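Long-range contacts in membrane protein (Acinetobacter baumannii AB307-0294, PDB 5DL5), which forms an outer membrane beta-barrel of the OprD porin family and probably admits small molecules, including antibiotics: residues D131-A136 and S315-N320; S16-A21 and K115-N120; H243-A248 and G270-N275; D370-R375 and S405-G410. One frame throughout, in Å; residues are numbered along the deposited sequence.

Overall arrangement
All four contacts sit in or at the ends of an outer membrane barrel of the OprD family. Contact 1 lies about 6 Å from the centre of the chain, where two loops meet inside the barrel, probably at the constriction of the channel. Contacts 3 and 4 lie at the barrel's rim, their centres about 18 and 24 Å from that of contact 1 and about 23 Å from each other. Contact 2 ties the N-terminal segment to a hairpin at the other end, with centres about 53 Å between it and contact 4. None touches another. Bound C8E detergent comes within about 8 Å of the I316 side chain and about 9 Å of the E374 side chain.

Contact 1 of 4, residues D131-A136 and S315-N320; sequences DLPVLA and SIYLPN
Two inward-folded loops meet here inside the barrel: the one that joins strands 121-125 and 150-157 and the one between strands 289-300 and 332-341, which, as in other OprD-family channels, probably narrow the pore. The first loop makes a type I turn from L132 to L135, closed by a bond from L135 N to L132 O. P133 suits the second position of such a turn because its ring fixes phi, and P133 CA lies over the centre of one face of the Y317 ring, 3.9 Å from its centroid and almost exactly on the ring normal: a CH-pi contact, extended by P133 CB at 4.0 Å from Y317 CD2. Y317 CE1 meets A136 CB at 3.8 Å, and Y317 OH lies 3.0 Å from D131 O. An inverse gamma turn centred on Y317 bends the chain that delivers the ring. S315 adds the polar tie: its OG, beside its own backbone N (chi1 -63°), accepts a hydrogen bond from A136 N at 3.0 Å and is also bonded to D311 O. The short side chain of A136 lets Y317 and S315 approach together. Behind the pair stands the barrel wall, with Y208 of strand 203-212 and Y220 of strand 216-229 against P133 and V134, R218 bonded to V134 O, and Y242 OH from strand 233-246 bonded to both P133 O and Y317 N.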
# COMPACT_ATOMS: atom_id res chain seq x y z
N ASP A 131 -8.61 0.88 0.78
CA ASP A 131 -7.59 1.67 0.05
C ASP A 131 -7.64 3.19 0.33
O ASP A 131 -7.33 3.98 -0.52
CB ASP A 131 -7.63 1.35 -1.43
CG ASP A 131 -8.96 1.77 -2.13
OD1 ASP A 131 -9.95 2.21 -1.55
OD2 ASP A 131 -8.98 1.66 -3.33
N LEU A 132 -7.95 3.56 1.55
CA LEU A 132 -7.93 4.97 1.98
C LEU A 132 -6.45 5.31 2.07
O LEU A 132 -5.71 4.49 2.56
CB LEU A 132 -8.61 5.07 3.32
CG LEU A 132 -10.04 4.51 3.26
CD1 LEU A 132 -10.69 4.64 4.59
CD2 LEU A 132 -10.89 5.27 2.25
N PRO A 133 -6.02 6.48 1.62
CA PRO A 133 -4.63 6.79 1.74
C PRO A 133 -4.04 6.72 3.19
O PRO A 133 -2.79 6.54 3.38
CB PRO A 133 -4.55 8.22 1.21
CG PRO A 133 -5.68 8.40 0.24
CD PRO A 133 -6.77 7.55 0.88
N VAL A 134 -4.92 7.04 4.14
CA VAL A 134 -4.52 7.01 5.59
C VAL A 134 -4.64 5.64 6.24
O VAL A 134 -4.04 5.45 7.34
CB VAL A 134 -5.29 8.04 6.49
CG1 VAL A 134 -4.92 9.45 6.09
CG2 VAL A 134 -6.77 7.77 6.44
N LEU A 135 -5.26 4.67 5.56
CA LEU A 135 -5.44 3.33 6.12
C LEU A 135 -5.62 2.32 5.02
O LEU A 135 -6.73 2.06 4.65
CB LEU A 135 -6.70 3.29 7.01
CG LEU A 135 -6.84 2.03 7.89
CD1 LEU A 135 -5.81 2.12 8.99
CD2 LEU A 135 -8.20 1.94 8.54
N ALA A 136 -4.52 1.91 4.39
CA ALA A 136 -4.57 1.19 3.14
C ALA A 136 -4.02 -0.27 3.38
O ALA A 136 -2.89 -0.47 3.94
CB ALA A 136 -3.74 1.92 2.08
N SER A 315 -0.11 2.36 3.62
CA SER A 315 -0.53 3.75 3.85
C SER A 315 0.62 4.74 3.46
O SER A 315 1.11 5.48 4.29
CB SER A 315 -0.96 3.96 5.29
OG SER A 315 -2.06 3.15 5.56
N ILE A 316 1.05 4.72 2.20
CA ILE A 316 2.30 5.37 1.75
C ILE A 316 2.03 5.88 0.33
O ILE A 316 2.65 5.40 -0.58
CB ILE A 316 3.51 4.44 1.96
CG1 ILE A 316 4.85 5.00 1.52
CG2 ILE A 316 3.49 3.18 1.16
CD1 ILE A 316 5.46 6.08 2.31
N TYR A 317 1.08 6.79 0.15
CA TYR A 317 0.66 7.25 -1.21
C TYR A 317 1.61 8.44 -1.64
O TYR A 317 1.24 9.58 -1.64
CB TYR A 317 -0.80 7.64 -1.19
CG TYR A 317 -1.84 6.43 -1.33
CD1 TYR A 317 -1.73 5.29 -0.58
CD2 TYR A 317 -2.95 6.55 -2.07
CE1 TYR A 317 -2.61 4.25 -0.67
CE2 TYR A 317 -3.91 5.54 -2.15
CZ TYR A 317 -3.71 4.37 -1.45
OH TYR A 317 -4.61 3.36 -1.51
N LEU A 318 2.89 8.15 -1.79
CA LEU A 318 3.93 9.13 -2.12
C LEU A 318 4.81 8.51 -3.25
O LEU A 318 4.84 7.29 -3.39
CB LEU A 318 4.80 9.33 -0.89
CG LEU A 318 4.10 10.01 0.28
CD1 LEU A 318 4.97 9.98 1.52
CD2 LEU A 318 3.75 11.43 0.01
N PRO A 319 5.48 9.33 -4.03
CA PRO A 319 6.17 8.81 -5.28
C PRO A 319 7.51 8.15 -5.02
O PRO A 319 7.96 7.30 -5.75
CB PRO A 319 6.36 10.13 -6.08
CG PRO A 319 6.50 11.25 -5.08
CD PRO A 319 5.47 10.82 -4.00
N ASN A 320 8.23 8.52 -3.98
CA ASN A 320 9.62 8.01 -3.79
C ASN A 320 9.54 6.85 -2.84
O ASN A 320 9.95 6.90 -1.64
CB ASN A 320 10.59 9.02 -3.29
CG ASN A 320 10.81 10.17 -4.28
OD1 ASN A 320 10.28 10.19 -5.38
ND2 ASN A 320 11.57 11.17 -3.84

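Contact 2 of 4, residues S16-A21 and K115-N120; sequences SEQSEA and KARFSN
Q18 OE1 is gripped by two nitrogens of one arginine, R117 NE at 2.9 Å and R117 NH2 at 3.0 Å, in a side-on, forked arrangement. The oxygen lies close to the guanidinium plane, and NE lies in the plane of the amide C=O, on a lone pair, whereas NH2 stands above that plane. Q18 reaches back because CG is anti to its backbone N and the chain bends at chi2 (56°); R117 runs extended from strand 106-118 and then bends at chi3 (58°) to meet it. Over one face of the guanidinium lies E17 O, 3.5 Å from R117 CZ, with a poor angle for a bond, and A21 CB sits at the edge. Glutamine suits this place since its other end, NE2, can bond to T66 O and G68 O while OE1 takes the arginine. The backbone of the N-terminal segment is held by the two-residue connection that follows the strand: Q18 N donates to S119 O at 2.8 Å, and E17 N donates to N120 OD1 at 2.9 Å, the donor standing well above the amide plane. E17 sends OE2 to H155, while water 1 lies within donating distance of E17 OE1 (2.7 Å) and N120 O (3.2 Å), and need not serve both. The arginine's charge is met by the amide oxygen of Q18, with the E17 carboxylate near but not in contact, E17 OE1 being 4.7 Å from R117 NH1; the joint therefore rests on hydrogen bonds more than on an ion pair, although the charge probably polarises Q18 OE1.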
# COMPACT_ATOMS: atom_id res chain seq x y z
N SER A 16 -30.76 6.84 -8.93
CA SER A 16 -29.67 6.61 -7.93
C SER A 16 -29.06 5.27 -8.13
O SER A 16 -29.59 4.49 -8.89
CB SER A 16 -30.27 6.71 -6.52
OG SER A 16 -31.16 5.59 -6.24
N GLU A 17 -27.99 4.95 -7.42
CA GLU A 17 -27.39 3.58 -7.45
C GLU A 17 -28.40 2.57 -6.91
O GLU A 17 -28.52 1.51 -7.46
CB GLU A 17 -26.15 3.45 -6.56
CG GLU A 17 -24.95 4.30 -7.01
CD GLU A 17 -23.83 4.41 -5.96
OE1 GLU A 17 -23.75 3.71 -4.93
OE2 GLU A 17 -22.99 5.30 -6.15
N GLN A 18 -29.14 2.90 -5.84
CA GLN A 18 -30.11 1.91 -5.30
C GLN A 18 -31.36 1.66 -6.14
O GLN A 18 -31.79 0.50 -6.25
CB GLN A 18 -30.44 2.11 -3.83
CG GLN A 18 -31.42 1.02 -3.28
CD GLN A 18 -31.01 -0.44 -3.44
OE1 GLN A 18 -29.85 -0.74 -3.50
NE2 GLN A 18 -31.99 -1.36 -3.37
N SER A 19 -31.85 2.67 -6.83
CA SER A 19 -33.03 2.52 -7.66
C SER A 19 -32.69 1.72 -8.87
O SER A 19 -33.55 1.22 -9.48
CB SER A 19 -33.68 3.83 -8.05
OG SER A 19 -32.70 4.61 -8.71
N GLU A 20 -31.44 1.62 -9.23
CA GLU A 20 -31.09 0.77 -10.37
C GLU A 20 -30.75 -0.66 -9.97
O GLU A 20 -30.31 -1.41 -10.81
CB GLU A 20 -29.88 1.38 -11.19
CG GLU A 20 -30.25 2.68 -11.90
CD GLU A 20 -31.55 2.51 -12.66
OE1 GLU A 20 -31.63 1.54 -13.46
OE2 GLU A 20 -32.54 3.26 -12.41
N ALA A 21 -30.87 -1.04 -8.71
CA ALA A 21 -30.51 -2.41 -8.28
C ALA A 21 -31.27 -3.43 -9.16
O ALA A 21 -32.43 -3.24 -9.42
CB ALA A 21 -30.95 -2.63 -6.83
N LYS A 115 -23.96 -5.65 3.68
CA LYS A 115 -23.98 -4.31 3.15
C LYS A 115 -25.37 -3.87 2.89
O LYS A 115 -26.25 -4.71 2.75
CB LYS A 115 -23.16 -4.23 1.85
CG LYS A 115 -23.48 -5.17 0.77
CD LYS A 115 -22.46 -5.17 -0.36
CE LYS A 115 -23.03 -6.01 -1.48
NZ LYS A 115 -22.02 -6.28 -2.53
N ALA A 116 -25.59 -2.58 3.00
CA ALA A 116 -26.86 -1.96 2.83
C ALA A 116 -26.68 -0.71 2.03
O ALA A 116 -25.61 -0.09 2.11
CB ALA A 116 -27.50 -1.69 4.20
N ARG A 117 -27.66 -0.40 1.19
CA ARG A 117 -27.54 0.73 0.28
C ARG A 117 -28.83 1.51 0.22
O ARG A 117 -29.89 0.92 0.06
CB ARG A 117 -27.08 0.31 -1.12
CG ARG A 117 -26.75 1.52 -2.03
CD ARG A 117 -26.23 1.11 -3.39
NE ARG A 117 -27.21 0.25 -4.08
CZ ARG A 117 -26.91 -0.51 -5.13
NH1 ARG A 117 -25.69 -0.48 -5.64
NH2 ARG A 117 -27.79 -1.29 -5.67
N PHE A 118 -28.75 2.83 0.34
CA PHE A 118 -29.90 3.74 0.21
C PHE A 118 -29.44 4.87 -0.67
O PHE A 118 -28.39 5.45 -0.40
CB PHE A 118 -30.17 4.34 1.57
CG PHE A 118 -31.16 5.48 1.52
CD1 PHE A 118 -32.49 5.25 1.12
CD2 PHE A 118 -30.78 6.76 1.83
CE1 PHE A 118 -33.42 6.31 1.03
CE2 PHE A 118 -31.69 7.77 1.78
CZ PHE A 118 -33.01 7.55 1.36
N SER A 119 -30.21 5.16 -1.73
CA SER A 119 -29.88 6.18 -2.70
C SER A 119 -28.46 5.89 -3.29
O SER A 119 -28.29 4.83 -4.01
CB SER A 119 -30.15 7.51 -2.04
OG SER A 119 -29.77 8.61 -2.80
N ASN A 120 -27.50 6.80 -3.08
CA ASN A 120 -26.11 6.60 -3.45
C ASN A 120 -25.18 6.42 -2.30
O ASN A 120 -23.95 6.71 -2.43
CB ASN A 120 -25.62 7.78 -4.26
CG ASN A 120 -26.52 8.02 -5.44
OD1 ASN A 120 -26.59 7.22 -6.35
ND2 ASN A 120 -27.26 9.07 -5.38
O HOH W 1 -22.31 3.96 -2.62

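Contact 3 of 4, residues H243-A248 and G270-N275; sequences HTKFDA and GEEKTN
The F246 ring carries T244 CG2 over one face, 3.5 Å above its plane and offset toward the rim, while K273 O sits at the ring's edge, 3.7 Å from F246 CD2. A beta-branched threonine two residues back on the same strand suits this place, because its methyl group, anti to the backbone N, falls onto the phenyl. On the other face of the sheet the H243 imidazole leans obliquely on T274, CE1 to CG2 at 3.7 Å, and its ND1 bonds to N276 OD1.

The two strands, 243-246 and 273-275, run antiparallel and are neighbouring staves of the barrel. T244 pairs with N275, and F246 with K273, as hydrogen-bonded pairs; K245 and T274 form the non-hydrogen-bonded pair between them. The bond from T244 N to N275 O is nearly straight at 177°, and F246 N to K273 O is the shortest of the ladder at 2.8 Å. Past the strand ends A248 O receives only a weak bond from G270 N, at positive phi, which favours glycine. Water 3 sits between D247 O and E271 O, a possible donor to each, and water 2 lies between T244 OG1 and N275 OD1 at the other end, where N275 ND2 bonds to V302 O.

K245, bent at chi3, swings NZ to the E272 carboxylate, 3.3 Å from OE1 and from OE2. This salt bridge is long and its bonds weak; a distant pairing to E217 and the like charge of D247 lie nearby. Chemically, the regular backbone ladder carries the junction, and the surface ion pair probably adds only modestly to it.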
# COMPACT_ATOMS: atom_id res chain seq x y z
N HIS A 243 0.43 14.39 7.48
CA HIS A 243 0.76 14.83 8.83
C HIS A 243 0.38 13.74 9.88
O HIS A 243 -0.80 13.36 9.97
CB HIS A 243 0.04 16.13 9.08
CG HIS A 243 0.12 16.59 10.49
ND1 HIS A 243 1.24 17.22 10.99
CD2 HIS A 243 -0.72 16.42 11.55
CE1 HIS A 243 1.04 17.52 12.27
NE2 HIS A 243 -0.13 17.03 12.63
N THR A 244 1.34 13.31 10.68
CA THR A 244 1.09 12.25 11.66
C THR A 244 1.55 12.65 13.03
O THR A 244 2.68 13.07 13.26
CB THR A 244 1.85 10.96 11.28
OG1 THR A 244 1.52 10.60 9.97
CG2 THR A 244 1.48 9.73 12.28
N LYS A 245 0.68 12.51 13.99
CA LYS A 245 1.01 12.65 15.38
C LYS A 245 0.89 11.29 16.03
O LYS A 245 -0.20 10.66 16.07
CB LYS A 245 0.09 13.65 16.11
CG LYS A 245 0.64 13.96 17.48
CD LYS A 245 -0.15 15.05 18.19
CE LYS A 245 -1.57 14.53 18.46
NZ LYS A 245 -2.17 15.03 19.73
N PHE A 246 2.03 10.82 16.48
CA PHE A 246 2.12 9.56 17.16
C PHE A 246 1.91 9.78 18.61
O PHE A 246 2.51 10.69 19.23
CB PHE A 246 3.54 8.91 16.96
CG PHE A 246 3.80 8.47 15.58
CD1 PHE A 246 3.39 7.21 15.15
CD2 PHE A 246 4.43 9.28 14.71
CE1 PHE A 246 3.65 6.80 13.83
CE2 PHE A 246 4.71 8.89 13.39
CZ PHE A 246 4.30 7.63 12.95
N ASP A 247 1.07 8.91 19.18
CA ASP A 247 0.73 8.96 20.70
C ASP A 247 2.02 8.57 21.43
O ASP A 247 2.90 7.79 20.88
CB ASP A 247 -0.35 7.90 20.94
CG ASP A 247 -1.04 7.94 22.32
OD1 ASP A 247 -2.11 8.62 22.41
OD2 ASP A 247 -0.67 7.13 23.25
N ALA A 248 2.12 9.00 22.66
CA ALA A 248 3.25 8.72 23.58
C ALA A 248 3.49 7.24 23.73
O ALA A 248 4.63 6.83 23.76
CB ALA A 248 3.00 9.33 24.96
N GLY A 270 7.29 7.29 24.69
CA GLY A 270 6.83 7.86 25.92
C GLY A 270 6.54 9.35 25.77
O GLY A 270 6.19 9.95 26.74
N GLU A 271 6.69 9.97 24.61
CA GLU A 271 6.01 11.23 24.39
C GLU A 271 5.61 11.33 22.94
O GLU A 271 6.04 10.48 22.12
CB GLU A 271 6.88 12.42 24.77
CG GLU A 271 8.10 12.59 23.92
CD GLU A 271 8.98 13.74 24.46
OE1 GLU A 271 9.24 13.76 25.69
OE2 GLU A 271 9.42 14.60 23.64
N GLU A 272 4.73 12.30 22.66
CA GLU A 272 4.18 12.47 21.30
C GLU A 272 5.37 12.82 20.35
O GLU A 272 6.38 13.44 20.76
CB GLU A 272 3.03 13.50 21.29
CG GLU A 272 1.85 13.03 22.15
CD GLU A 272 0.53 13.70 21.84
OE1 GLU A 272 0.43 14.94 21.78
OE2 GLU A 272 -0.46 12.95 21.66
N LYS A 273 5.29 12.35 19.13
CA LYS A 273 6.27 12.66 18.07
C LYS A 273 5.44 12.97 16.84
O LYS A 273 4.33 12.43 16.70
CB LYS A 273 7.19 11.46 17.86
CG LYS A 273 8.11 11.06 19.01
CD LYS A 273 9.20 12.12 19.37
CE LYS A 273 9.89 11.71 20.67
NZ LYS A 273 10.94 12.68 21.01
N THR A 274 5.93 13.89 16.03
CA THR A 274 5.23 14.40 14.89
C THR A 274 6.10 14.30 13.67
O THR A 274 7.30 14.63 13.71
CB THR A 274 4.87 15.88 15.17
OG1 THR A 274 3.81 15.88 16.11
CG2 THR A 274 4.26 16.60 13.89
N ASN A 275 5.47 13.91 12.58
CA ASN A 275 6.10 13.81 11.25
C ASN A 275 5.22 14.60 10.34
O ASN A 275 3.99 14.45 10.41
CB ASN A 275 6.02 12.41 10.70
CG ASN A 275 6.59 12.26 9.31
OD1 ASN A 275 5.82 12.10 8.33
ND2 ASN A 275 7.95 12.33 9.19
O HOH W 2 3.20 12.10 8.40
O HOH W 3 5.55 8.49 20.10

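Contact 4 of 4, residues D370-R375 and S405-G410; sequences DDAQER and SDAYQG
Y408 leads out from the loop after strand 394-404 with CG anti to the backbone N (chi1 -151°). Its CB touches A372 CB at 4.3 Å, where a small alanine lets the chains come close. Further along, CD2 and CE2 meet the carboxylate of E374: OE2 is 3.6 Å from CE2, in the ring plane at its edge, with the carboxylate turned 90° to the ring. At the tip, Y408 OH lies 2.5 Å from water 4, which donates to E374 OE1. OE2 is bonded to Y402 and S324; E331, close to OE1, could raise the pKa of E374, an effect those bonds would offset. At the base, S405 fits as a short bridge: its N donates to Q373 O at 2.9 Å and its OG accepts from Q373 N at 3.0 Å, so both main-chain groups of Q373 are matched by one residue. S405 O in turn takes Y408 N, closing a type I turn, and Q409 NE2. The turn thus carries on, beside strand 371-384, the pairing begun by strand 394-404; I363 of strand 351-365 backs A372 and Y408, and A407 packs on V368 and T369 of the loop before strand 371-384.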
# COMPACT_ATOMS: atom_id res chain seq x y z
N ASP A 370 23.39 13.23 11.65
CA ASP A 370 22.34 14.04 11.06
C ASP A 370 22.43 13.88 9.53
O ASP A 370 21.61 14.45 8.79
CB ASP A 370 22.52 15.53 11.50
CG ASP A 370 22.07 15.80 12.93
OD1 ASP A 370 21.14 15.15 13.38
OD2 ASP A 370 22.66 16.66 13.63
N ASP A 371 23.40 13.11 9.02
CA ASP A 371 23.67 13.18 7.59
C ASP A 371 23.65 11.90 6.78
O ASP A 371 24.23 11.85 5.69
CB ASP A 371 25.06 13.82 7.40
CG ASP A 371 25.22 15.13 8.16
OD1 ASP A 371 24.47 16.06 7.85
OD2 ASP A 371 26.06 15.24 9.10
N ALA A 372 22.94 10.88 7.24
CA ALA A 372 22.93 9.57 6.53
C ALA A 372 22.16 9.73 5.20
O ALA A 372 21.42 10.73 4.94
CB ALA A 372 22.31 8.43 7.41
N GLN A 373 22.42 8.76 4.32
CA GLN A 373 21.95 8.78 2.94
C GLN A 373 21.62 7.39 2.48
O GLN A 373 22.14 6.44 2.99
CB GLN A 373 23.12 9.28 2.00
CG GLN A 373 23.59 10.64 2.38
CD GLN A 373 24.94 10.95 1.87
OE1 GLN A 373 25.09 11.82 1.07
NE2 GLN A 373 25.95 10.23 2.37
N GLU A 374 20.84 7.33 1.41
CA GLU A 374 20.53 6.08 0.78
C GLU A 374 20.23 6.33 -0.70
O GLU A 374 19.89 7.46 -1.09
CB GLU A 374 19.28 5.47 1.42
CG GLU A 374 18.02 6.30 1.29
CD GLU A 374 16.77 5.66 2.02
OE1 GLU A 374 15.85 6.38 2.46
OE2 GLU A 374 16.68 4.39 2.14
N ARG A 375 20.44 5.30 -1.50
CA ARG A 375 19.97 5.34 -2.84
C ARG A 375 19.51 3.99 -3.37
O ARG A 375 20.04 2.96 -2.99
CB ARG A 375 21.14 5.81 -3.76
CG ARG A 375 22.19 4.80 -3.97
CD ARG A 375 23.30 5.40 -4.84
NE ARG A 375 24.25 4.36 -5.07
CZ ARG A 375 25.35 4.15 -4.36
NH1 ARG A 375 25.70 4.99 -3.37
NH2 ARG A 375 26.10 3.08 -4.66
N SER A 405 24.28 4.66 3.67
CA SER A 405 25.50 4.86 4.53
C SER A 405 25.57 3.89 5.73
O SER A 405 24.61 3.16 6.07
CB SER A 405 25.70 6.32 5.04
OG SER A 405 24.57 6.94 5.36
N ASP A 406 26.71 3.89 6.36
CA ASP A 406 27.00 3.00 7.51
C ASP A 406 25.97 3.09 8.66
O ASP A 406 25.63 2.03 9.26
CB ASP A 406 28.35 3.36 8.14
CG ASP A 406 29.45 3.15 7.22
OD1 ASP A 406 29.18 2.40 6.26
OD2 ASP A 406 30.60 3.65 7.46
N ALA A 407 25.45 4.32 8.88
CA ALA A 407 24.56 4.64 9.96
C ALA A 407 23.11 4.16 9.71
O ALA A 407 22.33 4.22 10.58
CB ALA A 407 24.60 6.16 10.13
N TYR A 408 22.77 3.77 8.48
CA TYR A 408 21.43 3.39 8.04
C TYR A 408 21.43 2.02 7.40
O TYR A 408 20.94 1.81 6.28
CB TYR A 408 20.88 4.42 7.07
CG TYR A 408 19.39 4.65 6.96
CD1 TYR A 408 18.61 5.02 8.09
CD2 TYR A 408 18.75 4.59 5.73
CE1 TYR A 408 17.19 5.34 8.02
CE2 TYR A 408 17.37 4.83 5.66
CZ TYR A 408 16.61 5.26 6.82
OH TYR A 408 15.28 5.48 6.54
N GLN A 409 21.86 1.08 8.19
CA GLN A 409 21.94 -0.32 7.81
C GLN A 409 20.82 -0.99 8.66
O GLN A 409 19.68 -0.94 8.26
CB GLN A 409 23.35 -0.91 8.05
CG GLN A 409 24.44 -0.36 7.11
CD GLN A 409 24.15 -0.56 5.62
OE1 GLN A 409 23.92 -1.71 5.13
NE2 GLN A 409 24.26 0.56 4.85
N GLY A 410 21.15 -1.50 9.84
CA GLY A 410 20.20 -2.19 10.70
C GLY A 410 19.12 -1.23 11.20
O GLY A 410 18.00 -1.65 11.42
O HOH W 4 14.12 5.47 4.33